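PDB 2WMY: putative acid phosphatase WZB, which probably removes phosphate from phosphotyrosine side chains of proteins, as a member of the low molecular weight protein tyrosine phosphatase family. Local coordinates for residues S22-R27 / L64-H69; L46-A51 / G68-K73. The protein carries 1 engineered substitution. One frame throughout, in Å; residues are numbered along the deposited sequence.

How the interactions relate
Helix 21-32, which follows strand 10-15 of the parallel sheet, supplies the first segment, 22-27. The chain then runs through strand 37-42 to the loop segment 46-51 and helix 53-61, and the loop after that helix carries 64-69 and 68-73. Interaction 1 therefore closes a span of 36 residues, from helix 21-32 to this loop. Interaction 2 closes the 16 residues between 46-51 and 68-73. It begins inside the span of interaction 1 and ends just beyond it, so the two overlap rather than nest. The two share G68 and H69, and L66 packs on A51 between them, joining helix 21-32 to the two loops that bracket helix 53-61.

Interaction 1: S22-R27 / L64-H69; sequences SPIGER and LCLKGH
L64 meets helix 21-32 of the low molecular weight phosphatase fold from the loop that follows helix 53-61. Its CD1 lies 3.8 Å from R27 CB, while CD2 rests near I24 CG2; branched and apolar, the leucine can touch both residues at once, and Y134 of helix 127-147 touches both L64 and I24. At C65 the backbone does the work: its O accepts a weak bond from R27 NH1. L66 divides its methyls, CD2 reaching I24 CG1 at 3.8 Å and CD1 lying against R27 CG, which chi1 of -61° sets beside the arginine's backbone N. It also begins a type II turn ending at H69, in which G68 has backbone angles that suit glycine. The K67 carbonyl, within that turn, takes the main bond of R27: NH1 to O is 3.0 Å, nearly straight at 163° and in the guanidinium plane, with a weaker one from NH2. E26 OE2 holds the guanidinium from its NE edge in a salt bridge of 2.7 Å to R27 NE. An alanine at R27 would probably leave the K67 carbonyl without this donor and E26 OE2 without its close charged mate, its pairing with R30 being long and weak. Last comes H69, whose flat ring suits the compact pyrrolidine of P23, a residue close to the predicted nucleophile C15: P23 CB stands over the ring centre in a CH-pi contact. NE2 of H69 is hydrogen-bonded to the carbonyl O of N18. On the other nitrogen, water 1 lies 3.1 Å from H69 ND1, donates to E26 OE2 and accepts from R27 NH2 at 2.8 Å.

Interaction 2: L46-A51 / G68-K73; sequences LVDHTA and GHRGTK. Engineered in segment 46-51: T50 (natural residue Ala). With NI (nickel (II) ion), chain J.
The shortest polar bond between the two loops runs from G71 N to H49 O, at 2.8 Å. G71 returns the link through its own carbonyl, which accepts from D48 N at 2.9 Å and 173°, so the glycine is gripped on both sides of its CA. That CA also makes a CH...O contact with L46 O at 3.5 Å, and a side chain here would run into the same oxygen, which is why glycine suits the place. L46 to H49 form a type II turn, with D48 at its third position. The D48 and R70 side chains run alongside each other in the same direction: R70 NH2 reaches D48 OD1 at 3.1 Å in a salt bridge, coming from above the carboxylate plane, with the two planes 78° apart. H49 directs NE2 to a nickel ion at 2.3 Å, and the water also bound to the metal donates to V47 O. At the far end, H69 CD2 nears A51 N. The paired loops are tied to strand 37-42 by the backbone bond of T72 with G42 and to helix 21-32 through H69; segment 46-51 leads into helix 53-61.

Interaction 1: S22-R27 / L64-H69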
ATOM      1  N   SER A  22      -0.867   2.543  -2.365  1.00 12.57           N
ATOM      2  CA  SER A  22      -1.550   1.717  -1.360  1.00 11.58           C
ATOM      3  C   SER A  22      -2.927   1.198  -1.811  1.00 11.63           C
ATOM      4  O   SER A  22      -3.270   0.041  -1.549  1.00 16.99           O
ATOM      5  CB  SER A  22      -1.567   2.352   0.048  1.00 17.44           C
ATOM      6  OG  SER A  22      -2.200   3.619   0.097  1.00 19.02           O
ATOM      7  N   PRO A  23      -3.704   2.017  -2.534  1.00 16.49           N
ATOM      8  CA  PRO A  23      -4.994   1.456  -2.955  1.00 14.02           C
ATOM      9  C   PRO A  23      -4.792   0.229  -3.839  1.00 14.93           C
ATOM     10  O   PRO A  23      -5.581  -0.710  -3.808  1.00 15.81           O
ATOM     11  CB  PRO A  23      -5.636   2.586  -3.771  1.00 10.89           C
ATOM     12  CG  PRO A  23      -4.840   3.806  -3.484  1.00 21.20           C
ATOM     13  CD  PRO A  23      -3.471   3.366  -3.077  1.00 23.50           C
ATOM     14  N   ILE A  24      -3.735   0.251  -4.638  1.00 20.50           N
ATOM     15  CA  ILE A  24      -3.428  -0.874  -5.507  1.00 21.65           C
ATOM     16  C   ILE A  24      -2.879  -2.055  -4.698  1.00 17.23           C
ATOM     17  O   ILE A  24      -3.295  -3.193  -4.886  1.00 21.08           O
ATOM     18  CB  ILE A  24      -2.457  -0.451  -6.620  1.00 17.21           C
ATOM     19  CG1 ILE A  24      -3.200   0.428  -7.632  1.00 16.06           C
ATOM     20  CG2 ILE A  24      -1.850  -1.671  -7.288  1.00 10.85           C
ATOM     21  CD1 ILE A  24      -2.299   1.027  -8.714  1.00 21.38           C
ATOM     22  N   GLY A  25      -1.968  -1.769  -3.775  1.00 17.84           N
ATOM     23  CA  GLY A  25      -1.430  -2.790  -2.890  1.00 20.74           C
ATOM     24  C   GLY A  25      -2.518  -3.427  -2.046  1.00 19.71           C
ATOM     25  O   GLY A  25      -2.545  -4.643  -1.875  1.00 19.23           O
ATOM     26  N   GLU A  26      -3.423  -2.602  -1.527  1.00 20.45           N
ATOM     27  CA  GLU A  26      -4.545  -3.089  -0.728  1.00 20.21           C
ATOM     28  C   GLU A  26      -5.385  -4.095  -1.499  1.00 19.84           C
ATOM     29  O   GLU A  26      -5.679  -5.181  -0.996  1.00 20.46           O
ATOM     30  CB  GLU A  26      -5.421  -1.923  -0.278  1.00 19.14           C
ATOM     31  CG  GLU A  26      -6.820  -2.292   0.168  1.00 21.74           C
ATOM     32  CD  GLU A  26      -7.720  -1.059   0.310  1.00 32.30           C
ATOM     33  OE1 GLU A  26      -7.409  -0.179   1.146  1.00 25.16           O
ATOM     34  OE2 GLU A  26      -8.730  -0.966  -0.421  1.00 37.20           O
ATOM     35  N   ARG A  27      -5.769  -3.730  -2.720  1.00 20.25           N
ATOM     36  CA  ARG A  27      -6.690  -4.552  -3.502  1.00 24.22           C
ATOM     37  C   ARG A  27      -6.022  -5.839  -3.990  1.00 22.99           C
ATOM     38  O   ARG A  27      -6.661  -6.890  -4.064  1.00 23.74           O
ATOM     39  CB  ARG A  27      -7.278  -3.753  -4.679  1.00 19.12           C
ATOM     40  CG  ARG A  27      -8.082  -2.521  -4.264  1.00 20.88           C
ATOM     41  CD  ARG A  27      -9.317  -2.891  -3.455  1.00 19.07           C
ATOM     42  NE  ARG A  27      -9.894  -1.724  -2.790  1.00 25.82           N
ATOM     43  CZ  ARG A  27     -11.004  -1.102  -3.185  1.00 29.01           C
ATOM     44  NH1 ARG A  27     -11.678  -1.543  -4.239  1.00 27.44           N
ATOM     45  NH2 ARG A  27     -11.443  -0.038  -2.523  1.00 22.78           N
ATOM     46  N   LEU A  64      -7.880  -5.329 -12.282  1.00 28.06           N
ATOM     47  CA  LEU A  64      -7.986  -5.024 -10.859  1.00 27.17           C
ATOM     48  C   LEU A  64      -8.922  -3.842 -10.615  1.00 28.72           C
ATOM     49  O   LEU A  64      -8.826  -2.819 -11.291  1.00 29.60           O
ATOM     50  CB  LEU A  64      -6.604  -4.735 -10.262  1.00 21.33           C
ATOM     51  CG  LEU A  64      -6.622  -4.480  -8.751  1.00 26.54           C
ATOM     52  CD1 LEU A  64      -7.082  -5.736  -7.971  1.00 23.12           C
ATOM     53  CD2 LEU A  64      -5.269  -3.974  -8.256  1.00 19.11           C
ATOM     54  N   CYS A  65      -9.812  -3.980  -9.635  1.00 27.69           N
ATOM     55  CA  CYS A  65     -10.809  -2.944  -9.349  1.00 25.00           C
ATOM     56  C   CYS A  65     -10.449  -2.093  -8.129  1.00 30.28           C
ATOM     57  O   CYS A  65     -10.246  -2.615  -7.028  1.00 29.27           O
ATOM     58  CB  CYS A  65     -12.201  -3.565  -9.170  1.00 26.69           C
ATOM     59  SG  CYS A  65     -13.530  -2.380  -8.724  1.00 46.76           S
ATOM     60  N   LEU A  66     -10.383  -0.781  -8.339  1.00 32.55           N
ATOM     61  CA  LEU A  66     -10.082   0.178  -7.278  1.00 29.72           C
ATOM     62  C   LEU A  66     -11.331   0.912  -6.798  1.00 33.45           C
ATOM     63  O   LEU A  66     -11.253   1.854  -6.009  1.00 36.30           O
ATOM     64  CB  LEU A  66      -9.053   1.195  -7.769  1.00 31.09           C
ATOM     65  CG  LEU A  66      -7.586   0.971  -7.393  1.00 34.63           C
ATOM     66  CD1 LEU A  66      -7.188  -0.494  -7.470  1.00 28.78           C
ATOM     67  CD2 LEU A  66      -6.678   1.845  -8.253  1.00 28.39           C
ATOM     68  N   LYS A  67     -12.491   0.478  -7.262  1.00 36.37           N
ATOM     69  CA  LYS A  67     -13.701   1.247  -7.021  1.00 44.24           C
ATOM     70  C   LYS A  67     -14.102   1.273  -5.551  1.00 43.07           C
ATOM     71  O   LYS A  67     -13.925   0.297  -4.827  1.00 48.30           O
ATOM     72  CB  LYS A  67     -14.842   0.762  -7.919  1.00 50.54           C
ATOM     73  CG  LYS A  67     -14.639   1.126  -9.385  1.00 51.71           C
ATOM     74  CD  LYS A  67     -15.701   0.506 -10.281  1.00 53.16           C
ATOM     75  CE  LYS A  67     -15.633   1.091 -11.678  1.00 53.28           C
ATOM     76  NZ  LYS A  67     -16.930   0.957 -12.398  1.00 59.83           N
ATOM     77  N   GLY A  68     -14.623   2.413  -5.117  1.00 36.17           N
ATOM     78  CA  GLY A  68     -15.040   2.582  -3.740  1.00 30.19           C
ATOM     79  C   GLY A  68     -13.951   3.147  -2.854  1.00 33.32           C
ATOM     80  O   GLY A  68     -14.175   3.386  -1.669  1.00 37.56           O
ATOM     81  N   HIS A  69     -12.770   3.372  -3.422  1.00 21.77           N
ATOM     82  CA  HIS A  69     -11.645   3.823  -2.619  1.00 27.28           C
ATOM     83  C   HIS A  69     -11.815   5.256  -2.144  1.00 28.78           C
ATOM     84  O   HIS A  69     -12.410   6.078  -2.829  1.00 27.12           O
ATOM     85  CB  HIS A  69     -10.329   3.706  -3.380  1.00 24.60           C
ATOM     86  CG  HIS A  69      -9.176   4.301  -2.641  1.00 21.16           C
ATOM     87  ND1 HIS A  69      -8.556   3.655  -1.596  1.00 14.14           N
ATOM     88  CD2 HIS A  69      -8.553   5.498  -2.769  1.00 17.33           C
ATOM     89  CE1 HIS A  69      -7.589   4.420  -1.122  1.00 19.29           C
ATOM     90  NE2 HIS A  69      -7.567   5.542  -1.818  1.00 25.04           N
TER
HETATM   91  O   HOH W   1     -10.089   1.257  -0.384  1.00 27.13           O

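Interaction 2: L46-A51 / G68-K73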
ATOM      1  N   LEU A  46      -4.469  12.548   0.463  1.00 14.09           N
ATOM      2  CA  LEU A  46      -5.481  13.439  -0.087  1.00 16.40           C
ATOM      3  C   LEU A  46      -6.841  12.922   0.384  1.00 17.09           C
ATOM      4  O   LEU A  46      -7.473  12.098  -0.277  1.00 19.31           O
ATOM      5  CB  LEU A  46      -5.392  13.494  -1.620  1.00 12.20           C
ATOM      6  CG  LEU A  46      -4.079  14.044  -2.210  1.00 17.08           C
ATOM      7  CD1 LEU A  46      -4.157  14.095  -3.727  1.00 22.06           C
ATOM      8  CD2 LEU A  46      -3.757  15.425  -1.655  1.00 19.37           C
ATOM      9  N   VAL A  47      -7.269  13.409   1.544  1.00 19.82           N
ATOM     10  CA  VAL A  47      -8.401  12.835   2.263  1.00 25.14           C
ATOM     11  C   VAL A  47      -9.716  12.990   1.514  1.00 23.57           C
ATOM     12  O   VAL A  47     -10.072  14.094   1.080  1.00 16.20           O
ATOM     13  CB  VAL A  47      -8.514  13.416   3.694  1.00 26.86           C
ATOM     14  CG1 VAL A  47      -9.661  12.746   4.475  1.00 18.63           C
ATOM     15  CG2 VAL A  47      -7.198  13.234   4.426  1.00 19.18           C
ATOM     16  N   ASP A  48     -10.415  11.864   1.362  1.00 16.84           N
ATOM     17  CA  ASP A  48     -11.707  11.800   0.677  1.00 14.89           C
ATOM     18  C   ASP A  48     -11.607  11.834  -0.850  1.00 20.81           C
ATOM     19  O   ASP A  48     -12.620  11.789  -1.548  1.00 19.83           O
ATOM     20  CB  ASP A  48     -12.657  12.882   1.195  1.00 18.76           C
ATOM     21  CG  ASP A  48     -13.012  12.673   2.649  1.00 25.21           C
ATOM     22  OD1 ASP A  48     -13.102  11.498   3.058  1.00 27.52           O
ATOM     23  OD2 ASP A  48     -13.201  13.669   3.379  1.00 26.12           O
ATOM     24  N   HIS A  49     -10.382  11.889  -1.364  1.00 24.18           N
ATOM     25  CA  HIS A  49     -10.162  11.809  -2.805  1.00 20.58           C
ATOM     26  C   HIS A  49     -10.221  10.384  -3.308  1.00 22.43           C
ATOM     27  O   HIS A  49      -9.730   9.459  -2.655  1.00 25.00           O
ATOM     28  CB  HIS A  49      -8.809  12.401  -3.179  1.00 20.09           C
ATOM     29  CG  HIS A  49      -8.770  13.891  -3.115  1.00 18.92           C
ATOM     30  ND1 HIS A  49      -8.184  14.663  -4.094  1.00 21.56           N
ATOM     31  CD2 HIS A  49      -9.246  14.754  -2.190  1.00 20.53           C
ATOM     32  CE1 HIS A  49      -8.299  15.938  -3.773  1.00 14.08           C
ATOM     33  NE2 HIS A  49      -8.932  16.019  -2.620  1.00 21.59           N
ATOM     34  N   THR A  50     -10.815  10.218  -4.484  1.00 19.12           N
ATOM     35  CA  THR A  50     -10.871   8.927  -5.142  0.94 14.00           C
ATOM     36  C   THR A  50      -9.455   8.519  -5.576  1.00 24.20           C
ATOM     37  O   THR A  50      -8.519   9.316  -5.490  1.00 18.86           O
ATOM     38  CB  THR A  50     -11.805   8.994  -6.366  0.94 24.69           C
ATOM     39  OG1 THR A  50     -12.213   7.673  -6.742  0.94 31.77           O
ATOM     40  CG2 THR A  50     -11.110   9.687  -7.533  0.94 14.81           C
ATOM     41  N   ALA A  51      -9.297   7.284  -6.035  1.00 22.46           N
ATOM     42  CA  ALA A  51      -8.008   6.828  -6.526  1.00 23.18           C
ATOM     43  C   ALA A  51      -7.593   7.665  -7.731  1.00 22.02           C
ATOM     44  O   ALA A  51      -8.439   8.157  -8.470  1.00 20.02           O
ATOM     45  CB  ALA A  51      -8.073   5.352  -6.903  1.00 20.47           C
ATOM     46  N   GLY A  68     -14.623   2.413  -5.117  1.00 36.17           N
ATOM     47  CA  GLY A  68     -15.040   2.582  -3.740  1.00 30.19           C
ATOM     48  C   GLY A  68     -13.951   3.147  -2.854  1.00 33.32           C
ATOM     49  O   GLY A  68     -14.175   3.386  -1.669  1.00 37.56           O
ATOM     50  N   HIS A  69     -12.770   3.372  -3.422  1.00 21.77           N
ATOM     51  CA  HIS A  69     -11.645   3.823  -2.619  1.00 27.28           C
ATOM     52  C   HIS A  69     -11.815   5.256  -2.144  1.00 28.78           C
ATOM     53  O   HIS A  69     -12.410   6.078  -2.829  1.00 27.12           O
ATOM     54  CB  HIS A  69     -10.329   3.706  -3.380  1.00 24.60           C
ATOM     55  CG  HIS A  69      -9.176   4.301  -2.641  1.00 21.16           C
ATOM     56  ND1 HIS A  69      -8.556   3.655  -1.596  1.00 14.14           N
ATOM     57  CD2 HIS A  69      -8.553   5.498  -2.769  1.00 17.33           C
ATOM     58  CE1 HIS A  69      -7.589   4.420  -1.122  1.00 19.29           C
ATOM     59  NE2 HIS A  69      -7.567   5.542  -1.818  1.00 25.04           N
ATOM     60  N   ARG A  70     -11.256   5.550  -0.977  1.00 25.10           N
ATOM     61  CA  ARG A  70     -11.348   6.877  -0.387  1.00 23.79           C
ATOM     62  C   ARG A  70     -10.023   7.223   0.286  1.00 22.84           C
ATOM     63  O   ARG A  70      -9.574   6.506   1.177  1.00 27.38           O
ATOM     64  CB  ARG A  70     -12.483   6.889   0.637  1.00 30.68           C
ATOM     65  CG  ARG A  70     -12.496   8.077   1.567  1.00 31.05           C
ATOM     66  CD  ARG A  70     -13.586   7.924   2.615  1.00 27.43           C
ATOM     67  NE  ARG A  70     -14.886   7.681   2.002  1.00 28.73           N
ATOM     68  CZ  ARG A  70     -15.710   8.639   1.590  1.00 32.99           C
ATOM     69  NH1 ARG A  70     -16.878   8.323   1.035  1.00 32.28           N
ATOM     70  NH2 ARG A  70     -15.368   9.915   1.731  1.00 31.24           N
ATOM     71  N   GLY A  71      -9.391   8.313  -0.136  1.00 16.12           N
ATOM     72  CA  GLY A  71      -8.120   8.713   0.449  1.00 14.69           C
ATOM     73  C   GLY A  71      -8.233   8.873   1.958  1.00 20.74           C
ATOM     74  O   GLY A  71      -9.142   9.540   2.442  1.00 18.43           O
ATOM     75  N   THR A  72      -7.309   8.264   2.695  1.00 19.39           N
ATOM     76  CA  THR A  72      -7.367   8.227   4.155  1.00 23.51           C
ATOM     77  C   THR A  72      -6.026   8.590   4.775  1.00 22.30           C
ATOM     78  O   THR A  72      -4.977   8.123   4.331  1.00 26.10           O
ATOM     79  CB  THR A  72      -7.764   6.829   4.657  1.00 21.62           C
ATOM     80  OG1 THR A  72      -9.039   6.465   4.114  1.00 16.27           O
ATOM     81  CG2 THR A  72      -7.817   6.779   6.185  1.00 20.35           C
ATOM     82  N   LYS A  73      -6.069   9.428   5.805  1.00 19.11           N
ATOM     83  CA  LYS A  73      -4.859   9.902   6.468  1.00 24.72           C
ATOM     84  C   LYS A  73      -4.341   8.864   7.447  1.00 26.45           C
ATOM     85  O   LYS A  73      -5.108   8.340   8.252  1.00 24.73           O
ATOM     86  CB  LYS A  73      -5.148  11.207   7.216  1.00 23.38           C
ATOM     87  CG  LYS A  73      -3.975  11.761   8.005  1.00 24.39           C
ATOM     88  CD  LYS A  73      -2.846  12.183   7.083  1.00 36.07           C
ATOM     89  CE  LYS A  73      -1.751  12.921   7.847  1.00 48.31           C
ATOM     90  NZ  LYS A  73      -2.202  14.253   8.342  1.00 49.21           N
TER
HETATM   91 NI    NI J1149      -9.970  17.741  -1.576  1.00 28.58          NI
HETATM   92  O   HOH W   2      -9.424  16.781   0.542  1.00 15.55           O